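Local atomic coordinates of aminoglycoside 3'-phosphotransferase AphA1-IAB (Acinetobacter baumannii, PDB entry 4GKH), a protein that transfers a phosphate group from a nucleoside triphosphate to the 3'-hydroxyl of kanamycin and related aminoglycosides, giving the bacterium resistance to these antibiotics. Residues G118-I121 / V122-L125; F108-L111 / E112-D116. One frame throughout, in Å; residues are numbered along the deposited sequence.

Contact 1. Residues G118-I121 / V122-L125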
loop_
_atom_site.group_PDB
_atom_site.type_symbol
_atom_site.label_atom_id
_atom_site.label_comp_id
_atom_site.label_asym_id
_atom_site.label_seq_id
_atom_site.Cartn_x
_atom_site.Cartn_y
_atom_site.Cartn_z
ATOM N N GLY A 118 20.706 -3.897 -3.606
ATOM C CA GLY A 118 19.491 -3.874 -4.417
ATOM C C GLY A 118 18.963 -5.243 -4.835
ATOM O O GLY A 118 17.775 -5.503 -4.736
ATOM N N GLU A 119 19.841 -6.112 -5.328
ATOM C CA GLU A 119 19.393 -7.436 -5.728
ATOM C C GLU A 119 18.813 -8.200 -4.535
ATOM O O GLU A 119 17.746 -8.795 -4.640
ATOM C CB GLU A 119 20.498 -8.204 -6.443
ATOM C CG GLU A 119 20.865 -7.526 -7.761
ATOM C CD GLU A 119 22.063 -8.152 -8.427
ATOM O OE1 GLU A 119 22.609 -9.121 -7.860
ATOM O OE2 GLU A 119 22.459 -7.674 -9.513
ATOM N N ASN A 120 19.478 -8.134 -3.388
ATOM C CA ASN A 120 18.971 -8.832 -2.212
ATOM C C ASN A 120 17.638 -8.263 -1.744
ATOM O O ASN A 120 16.755 -9.006 -1.280
ATOM C CB ASN A 120 19.976 -8.762 -1.062
ATOM C CG ASN A 120 21.206 -9.615 -1.302
ATOM O OD1 ASN A 120 21.180 -10.570 -2.083
ATOM N ND2 ASN A 120 22.291 -9.282 -0.617
ATOM N N ILE A 121 17.496 -6.943 -1.845
ATOM C CA ILE A 121 16.273 -6.283 -1.395
ATOM C C ILE A 121 15.087 -6.678 -2.273
ATOM O O ILE A 121 14.008 -7.011 -1.780
ATOM C CB ILE A 121 16.453 -4.740 -1.352
ATOM C CG1 ILE A 121 17.310 -4.360 -0.138
ATOM C CG2 ILE A 121 15.110 -4.041 -1.283
ATOM C CD1 ILE A 121 17.824 -2.916 -0.151
ATOM N N VAL A 122 15.302 -6.686 -3.581
ATOM C CA VAL A 122 14.246 -7.084 -4.503
ATOM C C VAL A 122 13.898 -8.574 -4.351
ATOM O O VAL A 122 12.721 -8.950 -4.378
ATOM C CB VAL A 122 14.619 -6.731 -5.962
ATOM C CG1 VAL A 122 13.737 -7.479 -6.952
ATOM C CG2 VAL A 122 14.538 -5.210 -6.170
ATOM N N ASP A 123 14.915 -9.413 -4.163
ATOM C CA ASP A 123 14.681 -10.841 -3.928
ATOM C C ASP A 123 13.771 -11.041 -2.720
ATOM O O ASP A 123 12.860 -11.861 -2.755
ATOM C CB ASP A 123 15.992 -11.592 -3.678
ATOM C CG ASP A 123 16.854 -11.700 -4.918
ATOM O OD1 ASP A 123 16.397 -11.294 -6.009
ATOM O OD2 ASP A 123 17.992 -12.197 -4.796
ATOM N N ALA A 124 14.034 -10.301 -1.648
ATOM C CA ALA A 124 13.203 -10.396 -0.451
ATOM C C ALA A 124 11.789 -9.910 -0.729
ATOM O O ALA A 124 10.826 -10.483 -0.234
ATOM C CB ALA A 124 13.810 -9.618 0.706
ATOM N N LEU A 125 11.667 -8.848 -1.520
ATOM C CA LEU A 125 10.344 -8.298 -1.847
ATOM C C LEU A 125 9.514 -9.296 -2.649
ATOM O O LEU A 125 8.315 -9.449 -2.407
ATOM C CB LEU A 125 10.487 -6.997 -2.629
ATOM C CG LEU A 125 10.916 -5.731 -1.865
ATOM C CD1 LEU A 125 11.328 -4.614 -2.843
ATOM C CD2 LEU A 125 9.822 -5.236 -0.899
#

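Contact 2. Residues F108-L111 / E112-D116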
loop_
_atom_site.group_PDB
_atom_site.type_symbol
_atom_site.label_atom_id
_atom_site.label_comp_id
_atom_site.label_asym_id
_atom_site.label_seq_id
_atom_site.Cartn_x
_atom_site.Cartn_y
_atom_site.Cartn_z
ATOM N N PHE A 108 12.391 1.641 0.578
ATOM C CA PHE A 108 12.992 2.780 -0.121
ATOM C C PHE A 108 14.222 3.301 0.625
ATOM O O PHE A 108 15.306 3.486 0.039
ATOM C CB PHE A 108 11.964 3.889 -0.292
ATOM C CG PHE A 108 12.500 5.118 -0.988
ATOM C CD1 PHE A 108 12.498 5.202 -2.371
ATOM C CD2 PHE A 108 12.973 6.198 -0.253
ATOM C CE1 PHE A 108 12.973 6.345 -3.011
ATOM C CE2 PHE A 108 13.443 7.334 -0.887
ATOM C CZ PHE A 108 13.441 7.406 -2.262
ATOM N N GLN A 109 14.062 3.515 1.926
ATOM C CA GLN A 109 15.156 3.993 2.763
ATOM C C GLN A 109 16.361 3.057 2.744
ATOM O O GLN A 109 17.496 3.510 2.615
ATOM C CB GLN A 109 14.689 4.193 4.208
ATOM C CG GLN A 109 13.637 5.298 4.384
ATOM C CD GLN A 109 13.202 5.468 5.845
ATOM O OE1 GLN A 109 12.335 4.744 6.341
ATOM N NE2 GLN A 109 13.812 6.424 6.535
ATOM N N VAL A 110 16.126 1.754 2.892
ATOM C CA VAL A 110 17.212 0.784 2.958
ATOM C C VAL A 110 17.914 0.659 1.605
ATOM O O VAL A 110 19.133 0.446 1.521
ATOM C CB VAL A 110 16.679 -0.589 3.417
ATOM C CG1 VAL A 110 17.752 -1.624 3.326
ATOM C CG2 VAL A 110 16.141 -0.499 4.842
ATOM N N LEU A 111 17.129 0.781 0.536
ATOM C CA LEU A 111 17.728 0.757 -0.799
ATOM C C LEU A 111 18.690 1.947 -0.975
ATOM O O LEU A 111 19.830 1.780 -1.441
ATOM C CB LEU A 111 16.638 0.753 -1.875
ATOM C CG LEU A 111 17.025 0.497 -3.335
ATOM C CD1 LEU A 111 17.775 -0.811 -3.463
ATOM C CD2 LEU A 111 15.791 0.471 -4.212
ATOM N N GLU A 112 18.263 3.147 -0.577
ATOM C CA GLU A 112 19.151 4.324 -0.664
ATOM C C GLU A 112 20.378 4.209 0.235
ATOM O O GLU A 112 21.466 4.698 -0.097
ATOM C CB GLU A 112 18.397 5.624 -0.355
ATOM C CG GLU A 112 17.285 5.934 -1.370
ATOM C CD GLU A 112 16.928 7.416 -1.468
ATOM O OE1 GLU A 112 17.096 8.158 -0.472
ATOM O OE2 GLU A 112 16.484 7.842 -2.561
ATOM N N GLU A 113 20.195 3.567 1.383
ATOM C CA GLU A 113 21.281 3.397 2.355
ATOM C C GLU A 113 22.278 2.317 1.939
ATOM O O GLU A 113 23.482 2.402 2.230
ATOM C CB GLU A 113 20.679 3.044 3.721
ATOM C CG GLU A 113 21.689 2.865 4.826
ATOM C CD GLU A 113 21.049 2.769 6.208
ATOM O OE1 GLU A 113 19.801 2.861 6.303
ATOM O OE2 GLU A 113 21.800 2.603 7.200
ATOM N N TYR A 114 21.782 1.281 1.273
ATOM C CA TYR A 114 22.652 0.194 0.849
ATOM C C TYR A 114 22.445 -0.084 -0.626
ATOM O O TYR A 114 21.859 -1.094 -0.991
ATOM C CB TYR A 114 22.354 -1.072 1.669
ATOM C CG TYR A 114 22.517 -0.867 3.157
ATOM C CD1 TYR A 114 23.777 -0.815 3.733
ATOM C CD2 TYR A 114 21.409 -0.721 3.987
ATOM C CE1 TYR A 114 23.937 -0.621 5.094
ATOM C CE2 TYR A 114 21.558 -0.532 5.350
ATOM C CZ TYR A 114 22.824 -0.483 5.896
ATOM O OH TYR A 114 22.975 -0.293 7.249
ATOM N N PRO A 115 22.918 0.824 -1.489
ATOM C CA PRO A 115 22.639 0.669 -2.919
ATOM C C PRO A 115 23.185 -0.649 -3.479
ATOM O O PRO A 115 22.587 -1.193 -4.405
ATOM C CB PRO A 115 23.341 1.882 -3.549
ATOM C CG PRO A 115 24.337 2.326 -2.540
ATOM C CD PRO A 115 23.713 2.027 -1.205
ATOM N N ASP A 116 24.272 -1.156 -2.897
ATOM C CA ASP A 116 24.856 -2.449 -3.272
ATOM C C ASP A 116 23.970 -3.663 -2.953
ATOM O O ASP A 116 24.226 -4.759 -3.449
ATOM C CB ASP A 116 26.194 -2.648 -2.557
ATOM C CG ASP A 116 27.387 -2.321 -3.433
ATOM O OD1 ASP A 116 27.247 -1.504 -4.372
ATOM O OD2 ASP A 116 28.474 -2.889 -3.182
#

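Contact 1. Residues G118-I121 / V122-L125
I121 and L125 stand one helical turn apart and lie side by side, both pointing the same way. In I121, CB sits 3.2 Å from the amide N of V122. CG2 lies anti to the backbone N of I121 (chi1 -75° placing CG1 beside that N), which turns this methyl along the helix, and it meets CD1 of L125 at 4.1 Å. CG1 leads the other way, carrying CD1 off the helix surface toward V110 and L111. The two branches of isoleucine let it pack along its own helix through CG2 and against helix 107-113 through CD1. In L125, CG rests 3.3 Å from the carbonyl O of I121, the same oxygen that accepts a hydrogen bond from the amide N of L125, 3.0 Å away.

This is the last of four successive i to i+4 bonds; the first runs from V122 N to G118 O with an angle of 167° at the hydrogen. G118, without a side chain, suits a buried first turn. On the polar flank, D123 folds its carboxylate back over the preceding turn, OD1 coming to 3.2 Å from E119 O; both are acceptors, and no hydrogen bond joins them. OD1 is held by a salt bridge to R247 NE of helix 242-252, which may ease the closeness of the two oxygens.

The helix 118-133 is amphipathic here. V122 packs on L244 and L248 of helix 242-252 and on L237 of helix 227-237, I121 and A124 touch F207 of strand 205-208, and L125 reaches L205 of that strand and L233 of helix 227-237.

Contact 2. Residues F108-L111 / E112-D116
F108 O accepts a hydrogen bond from E112 N, 3.0 Å away, and two further i to i+4 bonds follow before the helix ends, the last from Y114 N to V110 O at 2.8 Å. Y114 is the first residue to leave helical angles, and P115, with no N-H to give, suits the next place; its CA instead makes a C-H...O contact of 3.4 Å with L111 O.

Among the side chains, E112 reaches back to F108. Its CG lies 4.1 Å above one face of the phenyl ring, offset toward the rim, and the extended chain brings OE2 to 3.1 Å from F108 CZ; the ring and carboxylate planes are 38° apart. The F108 ring reaches this glutamate because chi1 of 179° sets CG opposite the backbone N, beside the carbonyl carbon. On another flank, V110 CG1 touches Y114 CD2 at 3.8 Å, aliphatic against aromatic. E113 pairs with K105 in a salt bridge, while Q109, bound through OE1 to T106 N, touches the inhibitor.

The helix 107-113 follows strand 105-106 and lies against helix 118-133. F108 packs on L202 and D203, and L111 on F240.

How the contacts relate
Contact 2 comes first along the chain, on helix 107-113 and the turn that ends it; contact 1 follows on the opening turns of helix 118-133. Their centres are 11 Å apart, and the two helices touch directly: L111 CD1 lies 3.6 Å from G118 CA, and I121 CD1 packs 3.7 Å from V110 CG1. The bare glycine lets the leucine methyl come close to the backbone. This packing joins the helix that carries Q109 of the inhibitor pocket to the helical part of the kinase-like fold. Contact 1 packs by its buried side against helices 227-237 and 242-252, with L125 about 12 Å, side chain to ligand, from bound kanamycin.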